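Local coordinates for protein probable enoyl-CoA hydratase/isomerase (Pseudomonas aeruginosa, PDB 7BOR) that binds coenzyme A and probably moves the double bond of enoyl-CoA substrates from the delta-3 to the delta-2 position, at residues V104-T109 with T135-S140. Residues are numbered along the deposited sequence; the frame is centred on the assembly and turned at random.
Sequences VGIGTT and TPEFGS. With COA (coenzyme A), chain C.
Thr109 OG1 donates to Glu137 OE1 at 2.9 Å, meeting the carboxylate on its syn side but 27° out of its plane. With chi1 at 62°, this hydroxyl lies between the backbone N and the carbonyl carbon of Thr109, while CG2 packs against Ser140 CB at 3.8 Å. The same OG1 sits at the edge of the Phe138 ring, near its plane, and 3.4 Å from Phe138 CB. A bend at chi2 of Glu137 (-80°) carries the other carboxylate oxygen, OE2, over Ile106, whose CB it approaches to 3.1 Å; the two side chains run nearly perpendicular. Ile106 CG1 also packs on Phe138 CD2 at 3.9 Å. Glu137 O accepts from Ser140 N, closing a type I' turn that leads into helix 140-148. Ser140 OG grips Glu137 O too, at 2.8 Å, on an in-plane lone pair. Phe138 also stacks on His113, and Phe229 of helix 200-233 touches Glu137. On the ligand side, Val104 CG1 lies 3.6 Å from C6P of the pantetheine arm, whose thiol end extends toward the glutamate. A buried carboxylate beside the helix that follows a glycine-containing loop at the thiol end of coenzyme A is consistent with the acyl-CoA site of the crotonase fold.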
# COMPACT_ATOMS: atom_id res chain seq x y z
N VAL A 104 -2.73 -1.65 7.70
CA VAL A 104 -1.97 -0.92 8.71
C VAL A 104 -0.62 -0.50 8.16
O VAL A 104 0.05 -1.28 7.47
CB VAL A 104 -1.78 -1.76 9.97
CG1 VAL A 104 -1.08 -0.93 11.06
CG2 VAL A 104 -3.13 -2.23 10.44
N GLY A 105 -0.21 0.71 8.48
CA GLY A 105 1.13 1.12 8.08
C GLY A 105 1.17 1.22 6.57
O GLY A 105 0.34 1.91 5.96
N ILE A 106 2.12 0.53 5.94
CA ILE A 106 2.18 0.49 4.48
C ILE A 106 0.93 -0.16 3.90
O ILE A 106 0.67 -0.03 2.69
CB ILE A 106 3.48 -0.22 4.02
CG1 ILE A 106 3.73 0.03 2.52
CG2 ILE A 106 3.44 -1.69 4.36
CD1 ILE A 106 5.19 -0.13 2.07
N GLY A 107 0.12 -0.83 4.73
CA GLY A 107 -1.18 -1.33 4.27
C GLY A 107 -2.11 -0.20 3.84
O GLY A 107 -2.86 -0.33 2.86
N THR A 108 -2.03 0.93 4.54
CA THR A 108 -2.76 2.12 4.13
C THR A 108 -1.96 2.96 3.15
O THR A 108 -2.50 3.38 2.13
CB THR A 108 -3.13 2.95 5.37
OG1 THR A 108 -4.14 2.24 6.09
CG2 THR A 108 -3.64 4.35 4.99
N THR A 109 -0.66 3.19 3.42
CA THR A 109 0.01 4.15 2.56
C THR A 109 0.14 3.64 1.13
O THR A 109 0.25 4.44 0.21
CB THR A 109 1.41 4.55 3.11
OG1 THR A 109 2.26 3.41 3.18
CG2 THR A 109 1.27 5.19 4.46
N THR A 135 7.96 7.29 11.95
CA THR A 135 7.51 8.51 11.29
C THR A 135 6.86 8.12 9.95
O THR A 135 6.91 6.95 9.54
CB THR A 135 8.70 9.46 11.07
OG1 THR A 135 9.82 8.71 10.60
CG2 THR A 135 9.07 10.18 12.35
N PRO A 136 6.24 9.07 9.24
CA PRO A 136 5.51 8.71 8.02
C PRO A 136 6.42 8.15 6.93
O PRO A 136 7.59 8.52 6.80
CB PRO A 136 4.86 10.02 7.56
CG PRO A 136 4.89 10.91 8.78
CD PRO A 136 6.12 10.48 9.57
N GLU A 137 5.81 7.34 6.07
CA GLU A 137 6.50 6.57 5.05
C GLU A 137 5.66 6.58 3.78
O GLU A 137 4.50 7.04 3.77
CB GLU A 137 6.83 5.20 5.67
CG GLU A 137 6.69 4.04 4.86
CD GLU A 137 5.28 3.58 4.76
OE1 GLU A 137 4.36 4.43 4.84
OE2 GLU A 137 5.12 2.37 4.54
N PHE A 138 6.31 6.16 2.67
CA PHE A 138 5.72 6.04 1.33
C PHE A 138 5.10 7.37 0.82
O PHE A 138 4.18 7.38 -0.01
CB PHE A 138 4.72 4.88 1.31
CG PHE A 138 4.65 4.11 -0.01
CD1 PHE A 138 5.23 4.60 -1.17
CD2 PHE A 138 4.00 2.90 -0.07
CE1 PHE A 138 5.15 3.91 -2.33
CE2 PHE A 138 3.93 2.20 -1.25
CZ PHE A 138 4.47 2.69 -2.36
N GLY A 139 5.66 8.50 1.22
CA GLY A 139 5.18 9.78 0.74
C GLY A 139 3.90 10.31 1.39
O GLY A 139 3.40 11.37 0.99
N SER A 140 3.40 9.62 2.40
CA SER A 140 2.18 10.01 3.08
C SER A 140 2.32 11.36 3.75
O SER A 140 1.31 12.03 3.95
CB SER A 140 1.82 8.96 4.10
OG SER A 140 2.82 8.80 5.09
N1A COA C . 4.50 -8.13 12.25
C2A COA C . 4.82 -9.33 12.83
N3A COA C . 3.85 -10.16 13.32
C4A COA C . 2.57 -9.75 13.19
C5A COA C . 2.24 -8.57 12.62
C6A COA C . 3.24 -7.75 12.15
N6A COA C . 3.06 -6.44 11.49
N7A COA C . 0.89 -8.43 12.65
C8A COA C . 0.35 -9.52 13.24
N9A COA C . 1.41 -10.27 13.56
C1B COA C . 1.16 -11.59 14.18
C2B COA C . 0.95 -11.54 15.78
O2B COA C . 2.27 -11.31 16.41
C3B COA C . 0.42 -12.72 15.97
O3B COA C . 1.46 -13.78 15.90
P3B COA C . 1.27 -15.24 16.58
O7A COA C . -0.14 -15.76 16.39
O8A COA C . 1.58 -15.07 18.05
O9A COA C . 2.22 -16.17 15.90
C4B COA C . -0.52 -13.00 14.77
O4B COA C . 0.13 -12.19 13.63
C5B COA C . -1.86 -12.59 14.96
O5B COA C . -1.80 -11.20 15.08
P1A COA C . -2.71 -10.48 16.23
O1A COA C . -2.21 -9.09 16.55
O2A COA C . -2.81 -11.28 17.52
O3A COA C . -4.22 -10.45 15.56
P2A COA C . -5.21 -9.20 16.00
O4A COA C . -6.58 -9.49 15.41
O5A COA C . -5.15 -9.16 17.50
O6A COA C . -4.60 -7.74 15.48
CBP COA C . -3.78 -6.11 13.93
CCP COA C . -4.65 -7.41 14.08
CDP COA C . -3.40 -5.92 12.42
CEP COA C . -4.58 -4.87 14.42
CAP COA C . -2.56 -6.37 14.86
OAP COA C . -2.00 -7.59 14.47
C9P COA C . -1.47 -5.31 14.74
O9P COA C . -1.58 -4.22 15.22
N8P COA C . -0.25 -5.73 14.01
C7P COA C . 0.88 -4.83 13.80
C6P COA C . 0.44 -3.57 12.99
C5P COA C . 1.74 -2.71 12.82
O5P COA C . 2.20 -2.08 13.70
N4P COA C . 2.37 -2.71 11.51
C3P COA C . 3.60 -1.98 11.31
C2P COA C . 3.32 -0.51 11.13
S1P COA C . 4.96 0.20 10.87